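Local coordinates for putative acetyl/propionyl-CoA carboxylase, alpha subunit (Methylibium petroleiphilum, PDB 2O1Q), which is probably a metal-dependent acetylacetone dioxygenase of the cupin superfamily that binds zinc, at residues 42-51 and 111-121. Numbering follows the deposited sequence.
Sequences MGSWTAIFDC and SEFYMSFLGPL
Trp45 and Phe117 stack near one end of an antiparallel pair, strands 44-51 and 111-118, neighbours in the six-stranded sheet of a cupin beta-barrel. Backbone hydrogen bonds link Trp45 with Phe117, Ala47 with Met115, Phe49 with Phe113 and Cys51 with Ser111, two per pair; Met115 N to Ala47 O (2.9 Å) is almost straight at 174°. These residues all face the barrel interior, where Met115, Phe117 and Leu121 touch zinc ligand His62.

The aromatic contacts differ in overlap. The six-membered ring of Trp45 lies face to face with Phe117, planes 18° apart, and Phe117 CD1 sits over its centre. Phe117 CB meets the five-membered ring from the same face, a CH-pi contact, while Met115 CG covers the other face of Phe117. Phe49 and Phe113 are also nearly parallel but slid apart, with Phe49 CD1 3.5 Å from Phe113 CZ. Cys51 SG comes to the edge of Phe113, 3.7 Å from CE1.

Trp45 CG stands between its own N and carbonyl carbon (chi1 52°), which swings the indole across to strand 111-118. Replacing the indole with the methyl of an alanine is likely to bare one face of Phe117 and leave Gly119 O without its indole donor.

On the reverse face, Thr46 CG2 packs 3.5 Å from Tyr114 CZ, and Ile48 CD1 rests against Glu112 CD, whose OE1 is hydrogen-bonded to Thr71 OG1. Glu67 of a second subunit hydrogen-bonds to Thr46 OG1, and Phe69 of that same subunit meets the Tyr114 ring. Where the strands end, Trp45 NE1 donates to Gly119 O at 2.9 Å, approaching from above the carbonyl plane.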
loop_
_atom_site.group_PDB
_atom_site.type_symbol
_atom_site.label_atom_id
_atom_site.label_comp_id
_atom_site.label_asym_id
_atom_site.label_seq_id
_atom_site.Cartn_x
_atom_site.Cartn_y
_atom_site.Cartn_z
HETATM N N MSE A 42 2.004 6.147 -3.819
HETATM C CA MSE A 42 2.186 4.735 -3.650
HETATM C C MSE A 42 2.838 4.159 -4.867
HETATM O O MSE A 42 3.363 3.027 -4.762
HETATM C CB MSE A 42 0.843 4.126 -3.393
HETATM C CG MSE A 42 0.899 2.683 -2.983
HETATM SE SE MSE A 42 -0.775 2.019 -2.203
HETATM C CE MSE A 42 -1.695 3.782 -2.110
ATOM N N GLY A 43 2.730 4.819 -6.022
ATOM C CA GLY A 43 3.190 4.214 -7.262
ATOM C C GLY A 43 2.200 3.249 -7.899
ATOM O O GLY A 43 2.573 2.376 -8.708
ATOM N N SER A 44 0.913 3.385 -7.605
ATOM C CA SER A 44 -0.064 2.543 -8.227
ATOM C C SER A 44 -0.681 3.243 -9.462
ATOM O O SER A 44 -0.489 4.446 -9.659
ATOM C CB SER A 44 -1.083 2.057 -7.198
ATOM O OG SER A 44 -1.787 3.221 -6.775
ATOM N N TRP A 45 -1.288 2.457 -10.357
ATOM C CA TRP A 45 -1.826 2.988 -11.590
ATOM C C TRP A 45 -2.874 1.982 -12.103
ATOM O O TRP A 45 -2.869 0.803 -11.698
ATOM C CB TRP A 45 -0.714 3.282 -12.603
ATOM C CG TRP A 45 0.242 2.130 -12.859
ATOM C CD1 TRP A 45 1.220 1.662 -12.012
ATOM C CD2 TRP A 45 0.359 1.390 -14.066
ATOM N NE1 TRP A 45 1.925 0.658 -12.636
ATOM C CE2 TRP A 45 1.409 0.476 -13.901
ATOM C CE3 TRP A 45 -0.348 1.416 -15.303
ATOM C CZ2 TRP A 45 1.789 -0.415 -14.903
ATOM C CZ3 TRP A 45 0.042 0.537 -16.314
ATOM C CH2 TRP A 45 1.095 -0.394 -16.090
ATOM N N THR A 46 -3.817 2.433 -12.924
ATOM C CA THR A 46 -4.981 1.682 -13.317
ATOM C C THR A 46 -5.298 2.074 -14.747
ATOM O O THR A 46 -5.195 3.278 -15.128
ATOM C CB THR A 46 -6.146 2.081 -12.424
ATOM O OG1 THR A 46 -5.827 1.859 -11.051
ATOM C CG2 THR A 46 -7.398 1.394 -12.806
ATOM N N ALA A 47 -5.608 1.065 -15.541
ATOM C CA ALA A 47 -5.805 1.221 -16.965
ATOM C C ALA A 47 -6.777 0.194 -17.442
ATOM O O ALA A 47 -7.028 -0.844 -16.733
ATOM C CB ALA A 47 -4.432 1.107 -17.703
ATOM N N ILE A 48 -7.354 0.445 -18.633
ATOM C CA ILE A 48 -8.192 -0.554 -19.328
ATOM C C ILE A 48 -7.601 -0.779 -20.703
ATOM O O ILE A 48 -6.915 0.104 -21.246
ATOM C CB ILE A 48 -9.691 -0.149 -19.366
ATOM C CG1 ILE A 48 -10.549 -1.271 -19.878
ATOM C CG2 ILE A 48 -9.816 1.189 -20.082
ATOM C CD1 ILE A 48 -12.070 -1.094 -19.546
ATOM N N PHE A 49 -7.690 -2.021 -21.148
ATOM C CA PHE A 49 -7.083 -2.500 -22.380
ATOM C C PHE A 49 -8.094 -3.165 -23.287
ATOM O O PHE A 49 -8.970 -3.896 -22.820
ATOM C CB PHE A 49 -5.991 -3.511 -22.059
ATOM C CG PHE A 49 -4.898 -2.966 -21.141
ATOM C CD1 PHE A 49 -5.077 -2.938 -19.783
ATOM C CD2 PHE A 49 -3.720 -2.431 -21.658
ATOM C CE1 PHE A 49 -4.110 -2.456 -18.956
ATOM C CE2 PHE A 49 -2.758 -1.954 -20.820
ATOM C CZ PHE A 49 -2.955 -1.935 -19.488
ATOM N N ASP A 50 -7.877 -2.933 -24.564
ATOM C CA ASP A 50 -8.685 -3.477 -25.662
ATOM C C ASP A 50 -7.709 -4.297 -26.481
ATOM O O ASP A 50 -6.793 -3.754 -27.084
ATOM C CB ASP A 50 -9.273 -2.346 -26.493
ATOM C CG ASP A 50 -10.126 -2.852 -27.622
ATOM O OD1 ASP A 50 -10.962 -3.733 -27.362
ATOM O OD2 ASP A 50 -9.957 -2.382 -28.742
ATOM N N CYS A 51 -7.918 -5.603 -26.528
ATOM C CA CYS A 51 -6.912 -6.503 -27.013
ATOM C C CYS A 51 -7.477 -7.378 -28.089
ATOM O O CYS A 51 -8.317 -8.224 -27.816
ATOM C CB CYS A 51 -6.424 -7.374 -25.883
ATOM S SG CYS A 51 -5.834 -6.582 -24.390
ATOM N N SER A 111 -10.610 -9.107 -26.490
ATOM C CA SER A 111 -10.847 -8.963 -25.058
ATOM C C SER A 111 -10.780 -7.536 -24.564
ATOM O O SER A 111 -10.198 -6.656 -25.192
ATOM C CB SER A 111 -9.835 -9.812 -24.304
ATOM O OG SER A 111 -9.910 -11.184 -24.667
ATOM N N GLU A 112 -11.347 -7.304 -23.400
ATOM C CA GLU A 112 -11.234 -6.033 -22.724
ATOM C C GLU A 112 -11.029 -6.374 -21.288
ATOM O O GLU A 112 -11.732 -7.249 -20.755
ATOM C CB GLU A 112 -12.516 -5.231 -22.809
ATOM C CG GLU A 112 -12.427 -3.850 -22.158
ATOM C CD GLU A 112 -13.744 -3.118 -22.203
ATOM O OE1 GLU A 112 -14.662 -3.458 -21.401
ATOM O OE2 GLU A 112 -13.833 -2.194 -23.031
ATOM N N PHE A 113 -10.046 -5.752 -20.659
ATOM C CA PHE A 113 -9.777 -5.916 -19.222
ATOM C C PHE A 113 -9.277 -4.656 -18.607
ATOM O O PHE A 113 -8.545 -3.858 -19.240
ATOM C CB PHE A 113 -8.851 -7.096 -18.874
ATOM C CG PHE A 113 -7.415 -6.860 -19.179
ATOM C CD1 PHE A 113 -6.929 -6.954 -20.489
ATOM C CD2 PHE A 113 -6.531 -6.484 -18.163
ATOM C CE1 PHE A 113 -5.573 -6.691 -20.743
ATOM C CE2 PHE A 113 -5.207 -6.261 -18.429
ATOM C CZ PHE A 113 -4.740 -6.400 -19.733
ATOM N N TYR A 114 -9.732 -4.487 -17.377
ATOM C CA TYR A 114 -9.401 -3.401 -16.469
ATOM C C TYR A 114 -8.426 -3.973 -15.463
ATOM O O TYR A 114 -8.632 -5.088 -14.964
ATOM C CB TYR A 114 -10.725 -2.941 -15.804
ATOM C CG TYR A 114 -10.591 -1.972 -14.648
ATOM C CD1 TYR A 114 -10.370 -2.420 -13.385
ATOM C CD2 TYR A 114 -10.768 -0.610 -14.805
ATOM C CE1 TYR A 114 -10.345 -1.569 -12.323
ATOM C CE2 TYR A 114 -10.740 0.252 -13.735
ATOM C CZ TYR A 114 -10.499 -0.214 -12.505
ATOM O OH TYR A 114 -10.493 0.582 -11.393
HETATM N N MSE A 115 -7.329 -3.261 -15.203
HETATM C CA MSE A 115 -6.344 -3.689 -14.257
HETATM C C MSE A 115 -5.758 -2.570 -13.472
HETATM O O MSE A 115 -5.473 -1.480 -13.994
HETATM C CB MSE A 115 -5.239 -4.496 -14.950
HETATM C CG MSE A 115 -4.324 -5.177 -14.013
HETATM SE SE MSE A 115 -3.411 -6.680 -14.911
HETATM C CE MSE A 115 -2.499 -7.203 -13.237
ATOM N N SER A 116 -5.538 -2.863 -12.201
ATOM C CA SER A 116 -4.859 -1.987 -11.298
ATOM C C SER A 116 -3.543 -2.682 -10.949
ATOM O O SER A 116 -3.458 -3.911 -10.881
ATOM C CB SER A 116 -5.731 -1.714 -10.083
ATOM O OG SER A 116 -5.362 -0.501 -9.455
ATOM N N PHE A 117 -2.517 -1.858 -10.797
ATOM C CA PHE A 117 -1.141 -2.275 -10.520
ATOM C C PHE A 117 -0.565 -1.515 -9.363
ATOM O O PHE A 117 -0.619 -0.290 -9.348
ATOM C CB PHE A 117 -0.243 -1.980 -11.711
ATOM C CG PHE A 117 -0.758 -2.511 -13.047
ATOM C CD1 PHE A 117 -1.576 -1.716 -13.846
ATOM C CD2 PHE A 117 -0.348 -3.743 -13.524
ATOM C CE1 PHE A 117 -2.055 -2.185 -15.060
ATOM C CE2 PHE A 117 -0.847 -4.259 -14.765
ATOM C CZ PHE A 117 -1.632 -3.449 -15.553
ATOM N N LEU A 118 0.023 -2.223 -8.412
ATOM C CA LEU A 118 0.781 -1.578 -7.363
ATOM C C LEU A 118 2.217 -1.740 -7.784
ATOM O O LEU A 118 2.784 -2.843 -7.843
ATOM C CB LEU A 118 0.527 -2.170 -5.971
ATOM C CG LEU A 118 1.384 -1.609 -4.819
ATOM C CD1 LEU A 118 1.337 -0.104 -4.753
ATOM C CD2 LEU A 118 0.959 -2.213 -3.533
ATOM N N GLY A 119 2.784 -0.639 -8.191
ATOM C CA GLY A 119 4.157 -0.563 -8.592
ATOM C C GLY A 119 4.357 -0.961 -10.050
ATOM O O GLY A 119 3.408 -1.144 -10.835
ATOM N N PRO A 120 5.622 -0.960 -10.483
ATOM C CA PRO A 120 5.874 -1.204 -11.921
ATOM C C PRO A 120 5.881 -2.623 -12.387
ATOM O O PRO A 120 5.740 -3.555 -11.602
ATOM C CB PRO A 120 7.280 -0.629 -12.123
ATOM C CG PRO A 120 7.963 -0.709 -10.760
ATOM C CD PRO A 120 6.830 -0.509 -9.756
ATOM N N LEU A 121 5.915 -2.766 -13.703
ATOM C CA LEU A 121 6.200 -4.040 -14.341
ATOM C C LEU A 121 7.665 -4.014 -14.768
ATOM O O LEU A 121 8.132 -3.014 -15.392
ATOM C CB LEU A 121 5.299 -4.284 -15.557
ATOM C CG LEU A 121 3.799 -4.184 -15.313
ATOM C CD1 LEU A 121 2.985 -4.514 -16.574
ATOM C CD2 LEU A 121 3.402 -5.032 -14.118
#